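Local structure of pantothenate kinase (Coxiella burnetii, 3TQC) at residues V103-T108 against I201-N206. The protein catalyses the ATP-dependent phosphorylation of (R)-pantothenate to (R)-4'-phosphopantothenate, the first step of coenzyme A biosynthesis. Numbering follows the deposited sequence.
Sequences VGKSTT and ILEGLN. With ADP (adenosine-5'-diphosphate), chain D.
K105 and E203 face each other where the first turn of helix 105-116 passes the C-terminal end of strand 199-203, their CA atoms 6.6 Å apart. No hydrogen bond joins the two segments. The K105 side chain runs alongside E203 and G204, where the strand gives way to loop, its CE 3.7 Å from G204 C, and bends at its last torsion (chi4 -70°), which turns NZ back to ADP O2B at 2.7 Å. L205 crosses this chain at about a right angle, CD2 lying 3.6 Å from K105 NZ. S100 O also accepts from NZ, while E203 OE1 stays 5.8 Å from K105 NZ, the two charged groups not in contact. E203, bent at chi2 (140°), instead brings OE2 to 3.3 Å from S106 CA, and S109 OG hydrogen-bonds that oxygen. On the phosphate side the loop is a Walker A P-loop: the amides of G104 and K105 converge with NZ on O2B, and S106 N binds O1B. T107 grips O1A through both N and OG1. N-cap G104, without a side chain, lies against ADP; the G104 carbonyl O accepts from T108 N and T108 OG1, which approach from opposite faces of its plane. In the mixed sheet strand 199-203 lies between 93-99, which leads into the P-loop, and 125-129, while I201 packs against S109, L112 and K113 of helix 105-116.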
loop_
_atom_site.group_PDB
_atom_site.type_symbol
_atom_site.label_atom_id
_atom_site.label_comp_id
_atom_site.label_asym_id
_atom_site.label_seq_id
_atom_site.Cartn_x
_atom_site.Cartn_y
_atom_site.Cartn_z
ATOM N N VAL B 103 1.959 16.564 16.482
ATOM C CA VAL B 103 1.096 17.133 15.462
ATOM C C VAL B 103 -0.372 16.884 15.819
ATOM O O VAL B 103 -1.270 17.553 15.327
ATOM C CB VAL B 103 1.434 16.568 14.069
ATOM C CG1 VAL B 103 0.844 15.192 13.886
ATOM C CG2 VAL B 103 0.937 17.507 12.979
ATOM N N GLY B 104 -0.612 15.910 16.684
ATOM C CA GLY B 104 -1.952 15.660 17.181
ATOM C C GLY B 104 -2.560 14.344 16.766
ATOM O O GLY B 104 -3.778 14.220 16.709
ATOM N N LYS B 105 -1.752 13.335 16.486
ATOM C CA LYS B 105 -2.342 12.087 16.015
ATOM C C LYS B 105 -3.021 11.269 17.136
ATOM O O LYS B 105 -4.073 10.657 16.921
ATOM C CB LYS B 105 -1.366 11.302 15.137
ATOM C CG LYS B 105 -0.223 10.721 15.784
ATOM C CD LYS B 105 0.888 10.421 14.768
ATOM C CE LYS B 105 2.178 10.289 15.527
ATOM N NZ LYS B 105 2.592 11.603 16.032
ATOM N N SER B 106 -2.476 11.322 18.340
ATOM C CA SER B 106 -3.123 10.703 19.491
ATOM C C SER B 106 -4.466 11.372 19.792
ATOM O O SER B 106 -5.451 10.715 20.115
ATOM C CB SER B 106 -2.220 10.809 20.719
ATOM O OG SER B 106 -2.995 10.951 21.885
ATOM N N THR B 107 -4.509 12.686 19.681
ATOM C CA THR B 107 -5.767 13.401 19.823
ATOM C C THR B 107 -6.751 13.002 18.723
ATOM O O THR B 107 -7.924 12.775 18.990
ATOM C CB THR B 107 -5.527 14.910 19.791
ATOM O OG1 THR B 107 -4.533 15.257 20.779
ATOM C CG2 THR B 107 -6.829 15.675 20.037
ATOM N N THR B 108 -6.265 12.889 17.494
ATOM C CA THR B 108 -7.117 12.562 16.348
ATOM C C THR B 108 -7.689 11.150 16.488
ATOM O O THR B 108 -8.882 10.918 16.254
ATOM C CB THR B 108 -6.353 12.708 15.007
ATOM O OG1 THR B 108 -5.778 14.002 14.939
ATOM C CG2 THR B 108 -7.272 12.555 13.808
ATOM N N ILE B 201 -7.703 1.701 14.863
ATOM C CA ILE B 201 -7.045 2.920 14.453
ATOM C C ILE B 201 -5.603 2.736 14.863
ATOM O O ILE B 201 -5.308 2.586 16.037
ATOM C CB ILE B 201 -7.660 4.170 15.109
ATOM C CG1 ILE B 201 -9.077 4.411 14.577
ATOM C CG2 ILE B 201 -6.785 5.409 14.855
ATOM C CD1 ILE B 201 -9.881 5.394 15.397
ATOM N N LEU B 202 -4.705 2.731 13.888
ATOM C CA LEU B 202 -3.285 2.516 14.144
ATOM C C LEU B 202 -2.556 3.846 14.042
ATOM O O LEU B 202 -2.418 4.394 12.955
ATOM C CB LEU B 202 -2.725 1.510 13.136
ATOM C CG LEU B 202 -1.243 1.154 13.276
ATOM C CD1 LEU B 202 -0.963 0.526 14.639
ATOM C CD2 LEU B 202 -0.810 0.239 12.137
ATOM N N GLU B 203 -2.119 4.389 15.170
ATOM C CA GLU B 203 -1.399 5.661 15.150
ATOM C C GLU B 203 0.063 5.458 15.489
ATOM O O GLU B 203 0.412 4.638 16.336
ATOM C CB GLU B 203 -2.011 6.688 16.107
ATOM C CG GLU B 203 -2.235 6.164 17.491
ATOM C CD GLU B 203 -1.909 7.159 18.588
ATOM O OE1 GLU B 203 -0.767 7.666 18.624
ATOM O OE2 GLU B 203 -2.784 7.379 19.453
ATOM N N GLY B 204 0.913 6.208 14.799
ATOM C CA GLY B 204 2.317 6.316 15.154
ATOM C C GLY B 204 3.116 7.027 14.082
ATOM O O GLY B 204 2.694 7.124 12.935
ATOM N N LEU B 205 4.298 7.477 14.471
ATOM C CA LEU B 205 5.241 8.149 13.568
ATOM C C LEU B 205 5.511 7.376 12.265
ATOM O O LEU B 205 5.649 7.974 11.198
ATOM C CB LEU B 205 6.600 8.336 14.283
ATOM C CG LEU B 205 6.618 8.999 15.665
ATOM C CD1 LEU B 205 8.039 9.149 16.194
ATOM C CD2 LEU B 205 5.931 10.364 15.606
ATOM N N ASN B 206 5.587 6.054 12.370
ATOM C CA ASN B 206 6.319 5.240 11.397
ATOM C C ASN B 206 5.468 4.381 10.489
ATOM O O ASN B 206 5.997 3.504 9.818
ATOM C CB ASN B 206 7.285 4.321 12.142
ATOM C CG ASN B 206 6.576 3.426 13.173
ATOM O OD1 ASN B 206 5.506 3.768 13.662
ATOM N ND2 ASN B 206 7.193 2.301 13.519
HETATM P PB ADP D . 0.888 13.301 18.872
HETATM O O1B ADP D . -0.005 12.203 19.356
HETATM O O2B ADP D . 0.986 13.373 17.370
HETATM O O3B ADP D . 2.240 13.373 19.545
HETATM P PA ADP D . -0.930 14.827 20.422
HETATM O O1A ADP D . -2.167 14.171 19.857
HETATM O O2A ADP D . -0.383 14.433 21.757
HETATM O O3A ADP D . 0.245 14.696 19.337
HETATM O "O5'" ADP D . -1.171 16.392 20.467
HETATM C "C5'" ADP D . -0.082 17.299 20.509
HETATM C "C4'" ADP D . -0.482 18.529 21.312
HETATM O "O4'" ADP D . -1.421 19.310 20.581
HETATM C "C3'" ADP D . -1.170 18.165 22.610
HETATM O "O3'" ADP D . -0.783 19.116 23.603
HETATM C "C2'" ADP D . -2.647 18.248 22.317
HETATM O "O2'" ADP D . -3.380 18.669 23.455
HETATM C "C1'" ADP D . -2.705 19.289 21.220
HETATM N N9 ADP D . -3.725 19.025 20.185
HETATM C C8 ADP D . -3.732 17.978 19.349
HETATM N N7 ADP D . -4.786 18.046 18.504
HETATM C C5 ADP D . -5.456 19.159 18.813
HETATM C C6 ADP D . -6.656 19.801 18.283
HETATM N N6 ADP D . -7.319 19.209 17.258
HETATM N N1 ADP D . -7.040 20.954 18.859
HETATM C C2 ADP D . -6.366 21.519 19.886
HETATM N N3 ADP D . -5.249 20.973 20.413
HETATM C C4 ADP D . -4.762 19.810 19.913
#